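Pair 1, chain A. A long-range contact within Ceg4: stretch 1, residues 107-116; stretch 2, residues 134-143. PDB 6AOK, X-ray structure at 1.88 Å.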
# COMPACT_ATOMS: atom_id res chain seq x y z
N THR A 107 7.82 4.09 -8.14
CA THR A 107 6.38 4.06 -8.38
C THR A 107 5.73 3.08 -7.41
O THR A 107 6.10 1.91 -7.36
CB THR A 107 6.09 3.67 -9.82
OG1 THR A 107 6.69 4.64 -10.69
CG2 THR A 107 4.58 3.64 -10.05
N VAL A 108 4.77 3.56 -6.63
CA VAL A 108 4.14 2.78 -5.57
C VAL A 108 2.74 2.40 -6.02
O VAL A 108 1.86 3.27 -6.15
CB VAL A 108 4.08 3.55 -4.26
CG1 VAL A 108 3.58 2.64 -3.19
CG2 VAL A 108 5.47 4.01 -3.91
N ASN A 109 2.53 1.11 -6.25
CA ASN A 109 1.22 0.56 -6.61
C ASN A 109 0.76 -0.29 -5.44
O ASN A 109 1.41 -1.28 -5.11
CB ASN A 109 1.28 -0.31 -7.85
CG ASN A 109 1.86 0.42 -9.06
OD1 ASN A 109 1.16 1.25 -9.69
ND2 ASN A 109 3.13 0.14 -9.39
N ILE A 110 -0.40 0.02 -4.92
CA ILE A 110 -1.05 -0.84 -3.94
C ILE A 110 -2.12 -1.64 -4.68
O ILE A 110 -2.98 -1.07 -5.36
CB ILE A 110 -1.66 -0.02 -2.81
CG1 ILE A 110 -0.55 0.76 -2.08
CG2 ILE A 110 -2.44 -0.99 -1.84
CD1 ILE A 110 -1.11 1.71 -0.97
N VAL A 111 -2.06 -2.96 -4.57
CA VAL A 111 -2.97 -3.83 -5.30
C VAL A 111 -3.78 -4.59 -4.27
O VAL A 111 -3.22 -5.30 -3.43
CB VAL A 111 -2.19 -4.81 -6.20
CG1 VAL A 111 -3.11 -5.56 -7.12
CG2 VAL A 111 -1.01 -4.05 -7.00
N THR A 112 -5.10 -4.44 -4.32
CA THR A 112 -5.84 -4.74 -3.12
C THR A 112 -7.25 -5.21 -3.46
O THR A 112 -7.80 -4.89 -4.51
CB THR A 112 -5.88 -3.45 -2.26
OG1 THR A 112 -6.44 -3.76 -1.02
CG2 THR A 112 -6.71 -2.34 -2.93
N LYS A 113 -7.87 -5.93 -2.56
CA LYS A 113 -9.31 -6.14 -2.64
C LYS A 113 -10.06 -5.22 -1.68
O LYS A 113 -11.30 -5.35 -1.53
CB LYS A 113 -9.68 -7.60 -2.35
CG LYS A 113 -9.10 -8.60 -3.36
CD LYS A 113 -9.11 -10.05 -2.83
CE LYS A 113 -8.04 -10.78 -3.67
NZ LYS A 113 -7.87 -12.18 -3.32
N ASN A 114 -9.32 -4.34 -0.99
CA ASN A 114 -9.91 -3.24 -0.22
C ASN A 114 -10.23 -2.09 -1.18
O ASN A 114 -10.35 -2.29 -2.40
CB ASN A 114 -8.97 -2.79 0.90
CG ASN A 114 -9.69 -2.21 2.10
OD1 ASN A 114 -10.56 -1.33 1.96
ND2 ASN A 114 -9.31 -2.66 3.33
N ARG A 115 -10.37 -0.87 -0.67
CA ARG A 115 -10.84 0.18 -1.56
C ARG A 115 -10.00 1.41 -1.31
O ARG A 115 -9.53 1.65 -0.20
CB ARG A 115 -12.33 0.49 -1.34
CG ARG A 115 -12.66 0.78 0.12
CD ARG A 115 -14.14 0.65 0.30
NE ARG A 115 -14.86 1.74 -0.36
CZ ARG A 115 -16.18 1.90 -0.29
NH1 ARG A 115 -16.94 1.02 0.39
NH2 ARG A 115 -16.75 2.94 -0.92
N ALA A 116 -9.79 2.19 -2.38
CA ALA A 116 -8.98 3.40 -2.31
C ALA A 116 -9.45 4.35 -1.20
O ALA A 116 -8.61 4.99 -0.54
CB ALA A 116 -9.01 4.12 -3.66
N SER A 134 -1.29 11.37 -3.18
CA SER A 134 -1.50 11.45 -4.63
C SER A 134 -0.43 10.69 -5.41
O SER A 134 -0.58 10.49 -6.62
CB SER A 134 -1.52 12.88 -5.08
OG SER A 134 -0.21 13.45 -5.16
N LYS A 135 0.64 10.23 -4.77
CA LYS A 135 1.60 9.46 -5.55
C LYS A 135 1.34 7.98 -5.47
O LYS A 135 2.07 7.21 -6.10
CB LYS A 135 3.03 9.76 -5.10
CG LYS A 135 3.32 11.23 -5.00
CD LYS A 135 3.71 11.84 -6.31
CE LYS A 135 3.82 13.40 -6.21
NZ LYS A 135 4.86 13.90 -5.21
N LEU A 136 0.34 7.56 -4.71
CA LEU A 136 -0.08 6.18 -4.70
C LEU A 136 -0.92 5.88 -5.93
O LEU A 136 -1.76 6.70 -6.32
CB LEU A 136 -0.95 5.92 -3.48
CG LEU A 136 -0.26 5.98 -2.14
CD1 LEU A 136 -1.38 5.87 -1.13
CD2 LEU A 136 0.66 4.78 -2.00
N THR A 137 -0.71 4.70 -6.53
CA THR A 137 -1.60 4.15 -7.55
C THR A 137 -2.29 2.98 -6.85
O THR A 137 -1.63 2.05 -6.40
CB THR A 137 -0.83 3.67 -8.78
OG1 THR A 137 -0.25 4.80 -9.44
CG2 THR A 137 -1.73 2.91 -9.81
N ILE A 138 -3.60 3.04 -6.73
CA ILE A 138 -4.33 2.03 -5.99
C ILE A 138 -5.12 1.25 -7.02
O ILE A 138 -5.97 1.84 -7.72
CB ILE A 138 -5.25 2.65 -4.92
CG1 ILE A 138 -4.38 3.47 -3.96
CG2 ILE A 138 -6.04 1.52 -4.12
CD1 ILE A 138 -5.18 4.19 -2.89
N LEU A 139 -4.83 -0.05 -7.12
CA LEU A 139 -5.44 -0.95 -8.11
C LEU A 139 -6.36 -1.88 -7.34
O LEU A 139 -5.88 -2.69 -6.54
CB LEU A 139 -4.34 -1.72 -8.84
CG LEU A 139 -3.36 -0.74 -9.54
CD1 LEU A 139 -2.14 -1.48 -9.99
CD2 LEU A 139 -4.01 0.07 -10.72
N GLU A 140 -7.68 -1.77 -7.55
CA GLU A 140 -8.58 -2.49 -6.64
C GLU A 140 -9.61 -3.30 -7.40
O GLU A 140 -10.73 -3.51 -6.92
CB GLU A 140 -9.26 -1.54 -5.64
CG GLU A 140 -10.10 -0.44 -6.27
CD GLU A 140 -11.05 0.27 -5.25
OE1 GLU A 140 -10.81 1.45 -4.92
OE2 GLU A 140 -12.08 -0.34 -4.83
N SER A 141 -9.24 -3.84 -8.55
CA SER A 141 -10.21 -4.63 -9.30
C SER A 141 -10.53 -5.95 -8.60
O SER A 141 -11.61 -6.51 -8.79
CB SER A 141 -9.67 -4.89 -10.70
OG SER A 141 -8.77 -5.98 -10.67
N GLY A 142 -9.58 -6.48 -7.83
CA GLY A 142 -9.78 -7.71 -7.11
C GLY A 142 -9.09 -8.88 -7.75
O GLY A 142 -9.01 -9.95 -7.15
N TYR A 143 -8.56 -8.69 -8.95
CA TYR A 143 -7.83 -9.75 -9.64
C TYR A 143 -6.42 -9.22 -9.80
O TYR A 143 -6.14 -8.43 -10.72
CB TYR A 143 -8.48 -10.07 -10.99
CG TYR A 143 -7.83 -11.23 -11.72
CD1 TYR A 143 -7.14 -12.24 -11.01
CD2 TYR A 143 -7.90 -11.31 -13.12
CE1 TYR A 143 -6.58 -13.32 -11.68
CE2 TYR A 143 -7.33 -12.35 -13.79
CZ TYR A 143 -6.68 -13.35 -13.08
OH TYR A 143 -6.12 -14.34 -13.81
O HOH W 1 4.69 6.48 -6.29
O HOH W 2 -6.90 -5.87 -7.12

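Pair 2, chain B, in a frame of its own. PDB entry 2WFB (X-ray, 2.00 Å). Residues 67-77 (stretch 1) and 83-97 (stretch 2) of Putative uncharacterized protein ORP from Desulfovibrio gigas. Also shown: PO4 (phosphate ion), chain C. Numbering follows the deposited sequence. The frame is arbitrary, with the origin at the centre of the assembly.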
# COMPACT_ATOMS: atom_id res chain seq x y z
N GLY B 67 6.47 -6.18 7.13
CA GLY B 67 6.12 -7.53 6.69
C GLY B 67 4.89 -7.66 5.79
O GLY B 67 4.29 -8.73 5.70
N ALA B 68 4.52 -6.57 5.11
CA ALA B 68 3.34 -6.54 4.24
C ALA B 68 3.55 -7.42 3.02
O ALA B 68 4.63 -7.48 2.49
CB ALA B 68 3.05 -5.09 3.79
N GLY B 69 2.51 -8.11 2.57
CA GLY B 69 2.65 -8.92 1.35
C GLY B 69 1.87 -8.40 0.15
O GLY B 69 2.10 -8.83 -0.99
N VAL B 70 0.94 -7.49 0.43
CA VAL B 70 0.08 -6.89 -0.60
C VAL B 70 0.07 -5.39 -0.32
O VAL B 70 0.04 -4.98 0.84
CB VAL B 70 -1.37 -7.39 -0.46
CG1 VAL B 70 -2.32 -6.71 -1.52
CG2 VAL B 70 -1.44 -8.91 -0.60
N LEU B 71 0.10 -4.60 -1.39
CA LEU B 71 -0.09 -3.16 -1.26
C LEU B 71 -1.24 -2.73 -2.17
O LEU B 71 -1.23 -3.01 -3.38
CB LEU B 71 1.18 -2.41 -1.66
CG LEU B 71 0.91 -0.91 -1.82
CD1 LEU B 71 0.96 -0.22 -0.46
CD2 LEU B 71 1.80 -0.29 -2.85
N LEU B 72 -2.21 -2.05 -1.59
CA LEU B 72 -3.33 -1.52 -2.34
C LEU B 72 -3.24 0.01 -2.41
O LEU B 72 -3.05 0.66 -1.38
CB LEU B 72 -4.62 -1.93 -1.66
CG LEU B 72 -5.31 -3.30 -1.95
CD1 LEU B 72 -4.59 -4.33 -2.83
CD2 LEU B 72 -5.94 -3.88 -0.69
N THR B 73 -3.38 0.58 -3.61
CA THR B 73 -3.13 2.00 -3.83
C THR B 73 -3.83 2.52 -5.10
O THR B 73 -4.62 1.80 -5.73
CB THR B 73 -1.56 2.33 -3.87
OG1 THR B 73 -1.38 3.76 -3.86
CG2 THR B 73 -0.83 1.72 -5.11
N GLY B 74 -3.55 3.79 -5.44
CA GLY B 74 -3.98 4.36 -6.71
C GLY B 74 -2.91 4.18 -7.77
O GLY B 74 -3.04 3.34 -8.65
N TYR B 75 -1.85 4.98 -7.66
CA TYR B 75 -0.78 5.06 -8.67
C TYR B 75 0.57 4.74 -8.04
O TYR B 75 0.85 5.13 -6.90
CB TYR B 75 -0.72 6.48 -9.28
CG TYR B 75 -2.01 6.89 -9.93
CD1 TYR B 75 -2.27 6.54 -11.26
CD2 TYR B 75 -2.98 7.58 -9.23
CE1 TYR B 75 -3.45 6.88 -11.88
CE2 TYR B 75 -4.20 7.94 -9.84
CZ TYR B 75 -4.41 7.58 -11.17
OH TYR B 75 -5.58 7.91 -11.82
N VAL B 76 1.41 4.07 -8.82
CA VAL B 76 2.79 3.77 -8.44
C VAL B 76 3.69 3.85 -9.67
O VAL B 76 3.36 3.31 -10.73
CB VAL B 76 2.91 2.39 -7.65
CG1 VAL B 76 2.12 1.33 -8.29
CG2 VAL B 76 4.37 1.92 -7.47
N GLY B 77 4.82 4.55 -9.53
CA GLY B 77 5.77 4.77 -10.62
C GLY B 77 6.74 3.61 -10.77
O GLY B 77 6.67 2.65 -10.00
N ALA B 83 10.88 -1.83 -6.65
CA ALA B 83 11.20 -2.00 -5.25
C ALA B 83 10.17 -2.88 -4.52
O ALA B 83 10.55 -3.74 -3.73
CB ALA B 83 11.34 -0.65 -4.58
N LEU B 84 8.87 -2.68 -4.79
CA LEU B 84 7.80 -3.55 -4.26
C LEU B 84 7.88 -5.02 -4.72
O LEU B 84 7.73 -5.94 -3.91
CB LEU B 84 6.40 -2.98 -4.57
CG LEU B 84 6.10 -1.64 -3.91
CD1 LEU B 84 4.93 -0.96 -4.63
CD2 LEU B 84 5.84 -1.82 -2.43
N GLN B 85 8.11 -5.23 -6.01
CA GLN B 85 8.34 -6.56 -6.55
C GLN B 85 9.56 -7.19 -5.86
O GLN B 85 9.47 -8.32 -5.38
CB GLN B 85 8.63 -6.47 -8.03
CG GLN B 85 7.43 -6.30 -8.89
CD GLN B 85 7.76 -6.63 -10.34
OE1 GLN B 85 7.05 -7.39 -10.98
NE2 GLN B 85 8.85 -6.06 -10.86
N ALA B 86 10.67 -6.43 -5.80
CA ALA B 86 11.89 -6.87 -5.10
C ALA B 86 11.57 -7.33 -3.67
O ALA B 86 12.05 -8.37 -3.23
CB ALA B 86 12.97 -5.77 -5.11
N ALA B 87 10.74 -6.58 -2.96
CA ALA B 87 10.35 -6.97 -1.59
C ALA B 87 9.36 -8.15 -1.52
O ALA B 87 9.04 -8.65 -0.43
CB ALA B 87 9.86 -5.75 -0.80
N GLY B 88 8.89 -8.62 -2.66
CA GLY B 88 7.90 -9.68 -2.69
C GLY B 88 6.47 -9.23 -2.44
O GLY B 88 5.63 -10.02 -2.04
N ILE B 89 6.17 -7.96 -2.67
CA ILE B 89 4.83 -7.40 -2.38
C ILE B 89 3.98 -7.35 -3.66
O ILE B 89 4.42 -6.83 -4.68
CB ILE B 89 4.98 -6.00 -1.73
CG1 ILE B 89 5.78 -6.14 -0.43
CG2 ILE B 89 3.62 -5.30 -1.53
CD1 ILE B 89 6.08 -4.82 0.31
N LYS B 90 2.78 -7.93 -3.61
CA LYS B 90 1.81 -7.85 -4.71
C LYS B 90 1.08 -6.51 -4.69
O LYS B 90 0.73 -6.02 -3.62
CB LYS B 90 0.78 -8.98 -4.64
CG LYS B 90 1.24 -10.30 -5.20
CD LYS B 90 1.98 -11.12 -4.14
CE LYS B 90 2.63 -12.40 -4.74
NZ LYS B 90 4.10 -12.48 -4.35
N VAL B 91 0.86 -5.93 -5.86
CA VAL B 91 0.34 -4.57 -5.97
C VAL B 91 -1.02 -4.57 -6.62
O VAL B 91 -1.21 -5.20 -7.66
CB VAL B 91 1.30 -3.66 -6.76
CG1 VAL B 91 0.71 -2.26 -6.92
CG2 VAL B 91 2.67 -3.59 -6.04
N GLY B 92 -1.98 -3.91 -5.97
CA GLY B 92 -3.31 -3.65 -6.54
C GLY B 92 -3.35 -2.16 -6.83
O GLY B 92 -2.93 -1.36 -6.02
N GLN B 93 -3.83 -1.79 -8.01
CA GLN B 93 -3.84 -0.38 -8.43
C GLN B 93 -5.26 0.12 -8.63
O GLN B 93 -6.20 -0.67 -8.54
CB GLN B 93 -3.02 -0.21 -9.72
CG GLN B 93 -1.54 -0.16 -9.45
CD GLN B 93 -0.69 -0.41 -10.68
OE1 GLN B 93 -1.21 -0.66 -11.76
NE2 GLN B 93 0.61 -0.35 -10.51
N ASP B 94 -5.40 1.43 -8.85
CA ASP B 94 -6.66 2.07 -9.29
C ASP B 94 -7.75 2.01 -8.24
O ASP B 94 -8.95 1.93 -8.58
CB ASP B 94 -7.18 1.47 -10.62
CG ASP B 94 -6.12 1.49 -11.74
OD1 ASP B 94 -5.54 2.56 -12.02
OD2 ASP B 94 -5.87 0.41 -12.34
N LEU B 95 -7.35 2.04 -6.97
CA LEU B 95 -8.30 1.93 -5.86
C LEU B 95 -8.72 3.27 -5.21
O LEU B 95 -9.38 3.28 -4.17
CB LEU B 95 -7.80 0.93 -4.81
CG LEU B 95 -7.70 -0.49 -5.38
CD1 LEU B 95 -6.73 -1.33 -4.59
CD2 LEU B 95 -9.07 -1.16 -5.45
N GLU B 96 -8.35 4.39 -5.83
CA GLU B 96 -8.74 5.70 -5.33
C GLU B 96 -10.27 5.85 -5.42
O GLU B 96 -10.93 5.31 -6.33
CB GLU B 96 -7.98 6.83 -6.04
CG GLU B 96 -8.33 7.03 -7.53
CD GLU B 96 -7.56 6.14 -8.53
OE1 GLU B 96 -6.80 5.22 -8.17
OE2 GLU B 96 -7.71 6.39 -9.74
N GLY B 97 -10.82 6.52 -4.41
CA GLY B 97 -12.26 6.75 -4.33
C GLY B 97 -12.92 5.77 -3.39
O GLY B 97 -14.10 5.95 -3.02
P PO4 C . 5.85 7.03 -6.54
O1 PO4 C . 4.52 6.94 -5.90
O2 PO4 C . 5.94 5.93 -7.55
O3 PO4 C . 6.01 8.36 -7.19
O4 PO4 C . 6.92 6.85 -5.49
O HOH W 3 -7.82 9.34 -10.47

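What backbone geometry do the two pairs share? In each, two neighbouring strands run parallel, their axes 4.6 Å apart at closest and inclined by 25° in pair 1, 4.7 Å and 19° in pair 2; fourteen central residues superpose with an RMSD of 0.9 Å. The same ladder of four hydrogen bonds joins them. In pair 1, Thr137(A) N donates to Val108(A) O (3.0 Å), Ile110(A) N to Thr137(A) O (2.8 Å), Leu139(A) N to Ile110(A) O (2.7 Å) and Thr112(A) N to Leu139(A) O (2.9 Å). In pair 2, Lys90(B) N donates to Gly69(B) O (2.9 Å), Leu71(B) N to Lys90(B) O (2.7 Å), Gly92(B) N to Leu71(B) O (2.8 Å) and Thr73(B) N to Gly92(B) O (3.1 Å). As parallel strands require, one residue of each bridged pair uses both its N and its O: Thr137(A), Ile110(A) and Leu139(A) in pair 1, and their matches Lys90(B), Leu71(B) and Gly92(B) in pair 2.

How is the sheet face carrying Ile110(A) and Leu71(B) packed? Ile110(A) CD1 meets Leu136(A) CD2 at 3.7 Å, and at the matched positions Leu71(B) CB lies 3.8 Å from Ile89(B) CG2. Leu136(A) also reaches Val108(A), CD2 to CG1 at 3.8 Å; Gly69(B), the match of Val108(A), offers no side chain. Leu71(B) CD2 also packs against Leu84(B) CD1, 3.7 Å away on the helix preceding the second strand.

How is the other face filled when a leucine is matched by a glycine? In pair 1, Leu139(A) covers its bridge partner, its CD1 lying 4.1 Å from Val111(A) CG2. Gly92(B) leaves that place open, and the larger Leu72(B) occupies it: an ideal CB on Gly92(B) would lie 2.8 Å from Leu72(B) CD1, a clash. Leu72(B) CG also packs against Leu95(B) CD1 at 3.6 Å.

What happens where the strands end? The side-chain centres of Glu140(A) and Gln93(B) fall 0.6 Å apart, yet their contacts differ. Glu140(A) OE1 accepts a hydrogen bond from Ala116(A) N at 2.8 Å, tying the carboxylate to the start of the helix that follows the first strand, while Gln93(B) NE2 lies 3.2 Å from Val76(B) CG1. Thr112(A) O reaches Gly142(A) N through water 2, 2.9 and 2.8 Å from those atoms. In pair 2 the matched residues bond directly, Leu95(B) N to Thr73(B) O at 3.0 Å, and Asp94(B) N adds a bond to Gly74(B) O, also 3.0 Å.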